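Local coordinates for fibronectin-binding protein (Streptococcus pyogenes, PDB 5A0L), which probably helps the bacterium adhere to its host, as a fibronectin-binding surface adhesin whose N-terminal domain carries an internal thioester that mediates covalent host binding, at residues A[20-25]-A[42-47]; A[103-106]-A[110-113]; A[145-150]-A[159-164]. All blocks are in the same frame, centred on the assembly; numbering follows the deposited sequence.

Contact 1: A[20-25]-A[42-47]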
# COMPACT_ATOMS: atom_id res chain seq x y z
N TYR A 20 8.77 -11.28 -8.35
CA TYR A 20 8.16 -12.08 -7.29
C TYR A 20 7.56 -11.12 -6.25
O TYR A 20 8.26 -10.23 -5.76
CB TYR A 20 9.24 -12.96 -6.66
CG TYR A 20 8.81 -13.89 -5.55
CD1 TYR A 20 7.62 -14.55 -5.53
CD2 TYR A 20 9.66 -14.09 -4.47
CE1 TYR A 20 7.25 -15.39 -4.50
CE2 TYR A 20 9.33 -14.91 -3.43
CZ TYR A 20 8.13 -15.56 -3.40
OH TYR A 20 7.78 -16.39 -2.37
N GLY A 21 6.27 -11.31 -5.93
CA GLY A 21 5.59 -10.58 -4.92
C GLY A 21 5.18 -11.51 -3.80
O GLY A 21 4.64 -12.59 -4.07
N TYR A 22 5.36 -11.09 -2.56
CA TYR A 22 5.23 -11.99 -1.44
C TYR A 22 4.91 -11.25 -0.16
O TYR A 22 5.23 -10.05 -0.00
CB TYR A 22 6.53 -12.82 -1.21
CG TYR A 22 7.81 -12.01 -1.26
CD1 TYR A 22 8.41 -11.71 -2.47
CD2 TYR A 22 8.45 -11.57 -0.09
CE1 TYR A 22 9.60 -10.99 -2.55
CE2 TYR A 22 9.65 -10.87 -0.17
CZ TYR A 22 10.22 -10.59 -1.39
OH TYR A 22 11.41 -9.89 -1.53
N ASP A 23 4.26 -11.95 0.77
CA ASP A 23 3.98 -11.40 2.09
C ASP A 23 5.11 -11.83 3.02
O ASP A 23 5.25 -13.02 3.30
CB ASP A 23 2.65 -11.89 2.60
CG ASP A 23 2.23 -11.26 3.91
OD1 ASP A 23 2.95 -10.40 4.47
OD2 ASP A 23 1.13 -11.64 4.39
N SER A 24 5.91 -10.87 3.50
CA SER A 24 7.05 -11.11 4.36
C SER A 24 6.68 -11.18 5.82
O SER A 24 7.56 -11.48 6.67
CB SER A 24 8.12 -10.04 4.11
OG SER A 24 7.75 -8.78 4.64
N TYR A 25 5.43 -10.92 6.19
CA TYR A 25 5.03 -11.02 7.61
C TYR A 25 5.00 -12.49 8.03
O TYR A 25 4.42 -13.33 7.32
CB TYR A 25 3.65 -10.38 7.83
CG TYR A 25 3.14 -10.49 9.26
CD1 TYR A 25 3.82 -9.90 10.31
CD2 TYR A 25 1.98 -11.19 9.55
CE1 TYR A 25 3.36 -10.01 11.61
CE2 TYR A 25 1.50 -11.28 10.83
CZ TYR A 25 2.19 -10.66 11.87
OH TYR A 25 1.71 -10.78 13.15
N SER A 42 17.11 -9.89 -6.30
CA SER A 42 17.54 -8.51 -6.10
C SER A 42 17.10 -8.00 -4.75
O SER A 42 16.28 -8.61 -4.06
CB SER A 42 16.88 -7.58 -7.15
OG SER A 42 15.44 -7.33 -6.90
N LYS A 43 17.57 -6.79 -4.43
CA LYS A 43 17.02 -6.09 -3.31
C LYS A 43 15.51 -5.95 -3.47
O LYS A 43 14.96 -5.86 -4.61
CB LYS A 43 17.66 -4.73 -3.13
CG LYS A 43 16.99 -3.58 -3.87
CD LYS A 43 16.98 -2.32 -3.02
N GLU A 44 14.83 -5.97 -2.34
CA GLU A 44 13.38 -5.97 -2.30
C GLU A 44 12.84 -4.59 -2.02
O GLU A 44 13.52 -3.74 -1.43
CB GLU A 44 12.83 -6.99 -1.28
CG GLU A 44 12.95 -6.59 0.15
CD GLU A 44 12.54 -7.65 1.18
OE1 GLU A 44 12.24 -8.81 0.82
OE2 GLU A 44 12.62 -7.34 2.39
N TYR A 45 11.59 -4.39 -2.44
CA TYR A 45 10.90 -3.14 -2.33
C TYR A 45 9.59 -3.31 -1.61
O TYR A 45 8.86 -4.28 -1.85
CB TYR A 45 10.64 -2.58 -3.72
CG TYR A 45 11.88 -2.22 -4.48
CD1 TYR A 45 12.58 -3.17 -5.20
CD2 TYR A 45 12.36 -0.91 -4.47
CE1 TYR A 45 13.75 -2.84 -5.89
CE2 TYR A 45 13.51 -0.56 -5.16
CZ TYR A 45 14.20 -1.52 -5.87
OH TYR A 45 15.34 -1.15 -6.56
N GLN A 46 9.21 -2.34 -0.79
CA GLN A 46 7.94 -2.35 -0.08
C GLN A 46 6.77 -2.15 -1.08
O GLN A 46 6.84 -1.28 -1.97
CB GLN A 46 7.90 -1.20 0.92
CG GLN A 46 6.69 -1.16 1.82
CD GLN A 46 6.70 -2.29 2.80
OE1 GLN A 46 7.67 -2.43 3.54
NE2 GLN A 46 5.65 -3.09 2.84
N ALA A 47 5.67 -2.88 -0.85
CA ALA A 47 4.47 -2.76 -1.63
C ALA A 47 3.23 -2.78 -0.76
O ALA A 47 3.28 -3.12 0.44
CB ALA A 47 4.41 -3.84 -2.69

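Contact 2: A[103-106]-A[110-113]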
# COMPACT_ATOMS: atom_id res chain seq x y z
N ILE A 103 1.17 7.89 -0.40
CA ILE A 103 2.34 7.04 -0.23
C ILE A 103 3.51 7.86 0.34
O ILE A 103 4.22 7.37 1.23
CB ILE A 103 2.72 6.34 -1.56
CG1 ILE A 103 1.65 5.32 -1.97
CG2 ILE A 103 4.08 5.72 -1.50
CD1 ILE A 103 1.56 4.13 -1.09
N TYR A 104 3.72 9.07 -0.16
CA TYR A 104 4.85 9.87 0.29
C TYR A 104 4.75 10.19 1.79
O TYR A 104 5.78 10.33 2.48
CB TYR A 104 4.93 11.15 -0.55
CG TYR A 104 6.21 11.92 -0.35
CD1 TYR A 104 7.46 11.32 -0.58
CD2 TYR A 104 6.18 13.29 0.01
CE1 TYR A 104 8.64 12.02 -0.36
CE2 TYR A 104 7.37 13.99 0.19
CZ TYR A 104 8.59 13.37 -0.03
OH TYR A 104 9.79 14.03 0.20
N ASN A 105 3.52 10.30 2.28
CA ASN A 105 3.25 10.60 3.67
C ASN A 105 3.10 9.40 4.60
O ASN A 105 3.11 9.55 5.82
CB ASN A 105 2.07 11.54 3.79
CG ASN A 105 2.46 12.92 3.45
OD1 ASN A 105 3.12 13.59 4.27
ND2 ASN A 105 2.22 13.37 2.20
N GLY A 106 2.94 8.21 4.01
CA GLY A 106 2.74 6.97 4.74
C GLY A 106 4.04 6.20 4.90
O GLY A 106 5.14 6.74 4.79
N ASN A 110 7.11 8.67 5.04
CA ASN A 110 6.72 9.44 6.24
C ASN A 110 7.18 10.88 6.14
O ASN A 110 7.73 11.45 7.11
CB ASN A 110 7.29 8.77 7.50
CG ASN A 110 6.81 9.43 8.77
OD1 ASN A 110 5.70 9.98 8.81
ND2 ASN A 110 7.62 9.33 9.84
N ALA A 111 6.91 11.53 5.01
CA ALA A 111 7.64 12.78 4.72
C ALA A 111 7.27 13.94 5.63
O ALA A 111 8.10 14.86 5.77
CB ALA A 111 7.42 13.22 3.28
N ASN A 112 6.08 13.90 6.23
CA ASN A 112 5.62 14.96 7.11
C ASN A 112 5.38 14.51 8.54
O ASN A 112 4.77 15.21 9.33
CB ASN A 112 4.40 15.69 6.49
CG ASN A 112 4.81 16.50 5.31
OD1 ASN A 112 5.33 17.61 5.48
ND2 ASN A 112 4.61 15.98 4.11
N GLY A 113 5.89 13.31 8.86
CA GLY A 113 5.83 12.81 10.22
C GLY A 113 4.54 12.20 10.65
O GLY A 113 4.36 11.86 11.82
O HOH W 1 3.86 12.12 6.67

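Contact 3: A[145-150]-A[159-164]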
# COMPACT_ATOMS: atom_id res chain seq x y z
N LYS A 145 -13.44 5.06 15.71
CA LYS A 145 -13.68 3.75 16.31
C LYS A 145 -12.84 2.64 15.69
O LYS A 145 -12.93 1.51 16.10
CB LYS A 145 -15.17 3.39 16.21
CG LYS A 145 -16.08 4.21 17.11
CD LYS A 145 -17.54 3.98 16.83
CE LYS A 145 -18.41 4.57 17.93
NZ LYS A 145 -18.16 6.03 18.15
N MET A 146 -12.00 2.96 14.71
CA MET A 146 -11.23 1.90 14.06
C MET A 146 -10.25 1.28 15.03
O MET A 146 -9.61 1.97 15.83
CB MET A 146 -10.53 2.42 12.81
CG MET A 146 -11.51 2.63 11.67
SD MET A 146 -10.72 3.32 10.20
CE MET A 146 -9.86 1.91 9.60
N TRP A 147 -10.15 -0.04 14.93
CA TRP A 147 -9.25 -0.86 15.77
C TRP A 147 -9.62 -0.84 17.27
O TRP A 147 -8.83 -1.27 18.12
CB TRP A 147 -7.77 -0.47 15.55
CG TRP A 147 -7.39 -0.52 14.12
CD1 TRP A 147 -7.31 -1.63 13.35
CD2 TRP A 147 -7.04 0.59 13.28
NE1 TRP A 147 -6.96 -1.27 12.06
CE2 TRP A 147 -6.79 0.08 12.00
CE3 TRP A 147 -6.94 1.96 13.49
CZ2 TRP A 147 -6.39 0.90 10.95
CZ3 TRP A 147 -6.56 2.77 12.44
CH2 TRP A 147 -6.30 2.24 11.19
N GLU A 148 -10.82 -0.39 17.60
CA GLU A 148 -11.25 -0.42 18.98
C GLU A 148 -11.31 -1.87 19.51
O GLU A 148 -11.09 -2.11 20.70
CB GLU A 148 -12.58 0.29 19.16
CG GLU A 148 -12.98 0.51 20.61
CD GLU A 148 -12.09 1.44 21.43
OE1 GLU A 148 -11.23 2.14 20.90
OE2 GLU A 148 -12.33 1.48 22.66
N ARG A 149 -11.69 -2.83 18.65
CA ARG A 149 -11.72 -4.22 19.09
C ARG A 149 -10.32 -4.65 19.58
O ARG A 149 -10.17 -5.26 20.65
CB ARG A 149 -12.22 -5.14 18.00
CG ARG A 149 -12.40 -6.57 18.47
CD ARG A 149 -12.99 -7.46 17.37
NE ARG A 149 -14.39 -7.12 17.08
CZ ARG A 149 -15.11 -7.67 16.10
NH1 ARG A 149 -14.56 -8.60 15.32
NH2 ARG A 149 -16.35 -7.29 15.88
N GLU A 150 -9.30 -4.30 18.80
CA GLU A 150 -7.92 -4.55 19.20
C GLU A 150 -7.52 -3.89 20.52
O GLU A 150 -6.82 -4.48 21.31
CB GLU A 150 -6.96 -4.13 18.09
CG GLU A 150 -6.94 -5.06 16.89
CD GLU A 150 -8.08 -4.94 15.90
OE1 GLU A 150 -8.95 -4.03 15.96
OE2 GLU A 150 -8.09 -5.80 15.00
N SER A 159 -2.38 3.89 23.07
CA SER A 159 -1.47 4.88 22.51
C SER A 159 -1.19 4.67 21.03
O SER A 159 -1.26 5.65 20.24
CB SER A 159 -0.16 4.98 23.31
OG SER A 159 0.67 3.82 23.14
N GLN A 160 -0.92 3.42 20.60
CA GLN A 160 -0.65 3.16 19.18
C GLN A 160 -1.93 3.48 18.36
O GLN A 160 -1.85 4.08 17.29
CB GLN A 160 -0.20 1.70 18.82
CG GLN A 160 1.26 1.29 19.07
CD GLN A 160 2.13 1.96 18.03
OE1 GLN A 160 2.14 1.59 16.84
NE2 GLN A 160 2.84 2.98 18.46
N VAL A 161 -3.09 3.05 18.85
CA VAL A 161 -4.32 3.20 18.07
C VAL A 161 -4.67 4.69 17.92
O VAL A 161 -5.12 5.10 16.85
CB VAL A 161 -5.48 2.35 18.64
CG1 VAL A 161 -6.73 2.54 17.85
CG2 VAL A 161 -5.18 0.85 18.46
N THR A 162 -4.44 5.50 18.95
CA THR A 162 -4.69 6.92 18.82
C THR A 162 -3.81 7.52 17.71
O THR A 162 -4.28 8.32 16.86
CB THR A 162 -4.47 7.62 20.17
OG1 THR A 162 -5.37 7.06 21.13
CG2 THR A 162 -4.71 9.12 20.05
N LEU A 163 -2.53 7.15 17.69
CA LEU A 163 -1.64 7.64 16.61
C LEU A 163 -2.15 7.20 15.24
O LEU A 163 -2.13 7.95 14.27
CB LEU A 163 -0.20 7.13 16.79
CG LEU A 163 0.59 7.67 18.00
CD1 LEU A 163 1.92 6.96 18.05
CD2 LEU A 163 0.73 9.17 17.95
N MET A 164 -2.56 5.93 15.15
CA MET A 164 -3.01 5.37 13.86
C MET A 164 -4.24 6.09 13.31
O MET A 164 -4.29 6.40 12.11
CB MET A 164 -3.34 3.88 14.05
CG MET A 164 -2.09 3.00 14.30
SD MET A 164 -2.52 1.35 14.95
CE MET A 164 -3.25 0.60 13.47

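Contact 1: A[20-25]-A[42-47]
Tyr-22 and Glu-44 meet in a partly buried contact of a closed antiparallel barrel, reaching over strand 35-39, which lies between strands 19-23 and 45-49 in the sheet order. The evidence is one hydrogen bond: the phenol OH of Tyr-22 donates to OE1 of Glu-44 at 2.7 Å. The acceptor uses its anti lone pair, the one turned away from OE2. OE1 sits at the edge of the tyrosine ring, in its plane, 3.5 Å from both CE2 and CZ of Tyr-22. Ring and carboxylate are nevertheless twisted by 42°, and the two side chains run about perpendicular to each other. The CB bond of Tyr-22 points neither toward nor away from segment 42-47; with CG set between the backbone N and the carbonyl carbon (chi1 45°), it is the length of the ring that carries the OH to the glutamate. The glutamate chain extends beyond CG and runs across the phenol end, so that the Tyr-22 OH also lies 3.2 Å from Glu-44 CB.

Other residues pack around the ring. Its CD1 lies 3.3 Å above the plane of the Tyr-20 ring, near the rim, while Lys-36, Asn-38, Pro-8 and Thr-60 touch the Tyr-22 side chain. Tyr-22 and Lys-36 are also joined by backbone hydrogen bonding, pairing strands 19-23 and 35-39. At the strand end, Asp-23 OD1 accepts from Tyr-25 N at 3.1 Å, an Asx turn. The polar link from strand 19-23 to the segment leading into strand 45-49 thus spans the middle strand of an antiparallel meander in the barrel.

Contact 2: A[103-106]-A[110-113]
Asn-105 and Asn-112 share a first torsion, chi1 -77° and -71°, which puts each CG opposite the carbonyl carbon; their similar chi2 values then rotate the amides into planes only 21° apart. Asn-112 ND2 donates to Asn-105 OD1 at 2.8 Å in a nearly straight bond; the donor lies in the carbonyl plane, on a lone pair, and the acceptor lies close to the plane of the Asn-112 amide. OD1 is gripped a second time by a water, which donates to it at 2.9 Å, donates also to the Asn-105 backbone O, and accepts from Asn-112 N.

The backbone evidence identifies the chain folding back against the C-terminal end of helix 92-105. Two carbonyls of that end are taken up by the returning chain: Ala-111 N reaches Tyr-104 O at 3.0 Å, and Asn-110 N reaches Gly-106 O at 2.8 Å. Asn-110 adopts left-handed backbone angles and begins a type I beta turn, closed by Gly-113 N to Asn-110 O at 3.1 Å.

Ala-111 turns its CB over one face of the Tyr-104 ring, offset toward the rim, in a CH-pi contact; the closest carbon pair is implausibly short, so its exact height is doubtful. The same tyrosine meets Tyr-188 edge-to-face. Asn-110 OD1 accepts from Met-115 N within the loop, and Asn-112 OD1 takes the backbone N of Asn-182.

Contact 3: A[145-150]-A[159-164]
Met-164 lays its terminal methyl squarely over the Trp-147 indole: CE stands 3.7 Å from the centroid of the six-membered ring and only 8° off the ring normal, a CH-pi contact. The sulfur is farther out, with SD 5.0 Å from that centroid in an oblique Met-aromatic approach. The bend at chi3 (71°) folds CE back over the ring while Met-164 CB touches the rim at Trp-147 CZ3, 3.8 Å away. Val-161 comes in beside the indole instead of above it; its CG1 packs against Trp-147 CB at 3.9 Å and lies 3.6 Å from the Met-146 carbonyl O.

The opposite indole face is covered by Met-146 CB, 3.7 Å above the plane and toward the rim, which leaves the ring sandwiched between its own chain neighbour and helix 158-172. The indole is presented from a type II beta turn, Lys-145 to Glu-148. Trp-147 is its third residue, with a positive phi of 65°, and at the same time occupies the N-cap position of the short helix 148-152. The contact packs the turn and N-cap residue before helix 148-152 against the first turns of helix 158-172, the next helix in the chain.

Farther out, Arg-165 donates through NE to Met-146 O and forms a salt bridge through NH2 with Glu-148 OE1, which binds the turn to helix 158-172. Leu-168 touches both Met-146 and Trp-147. Helix 120-135 contributes Leu-125 against the tryptophan, and Asn-122 and Val-126 against Met-164.

Following the chain from its N terminus, contact 1 comes first: it closes over strand 35-39 and links strand 19-23 of the barrel to the segment leading into strand 45-49. Contact 2 then closes a tight loop of three intervening residues where helix 92-105 ends, ahead of helix 120-135. Contact 3 follows, bringing the turn that leads into helix 148-152 onto helix 158-172 across eight residues. The three are in series, neither nested nor crossed, and none touches another: nearest atoms are about 7 Å apart for contacts 1 and 2 and about 8 Å for contacts 2 and 3. Helix 120-135 is touched by side chains from the segments of contacts 1 and 3.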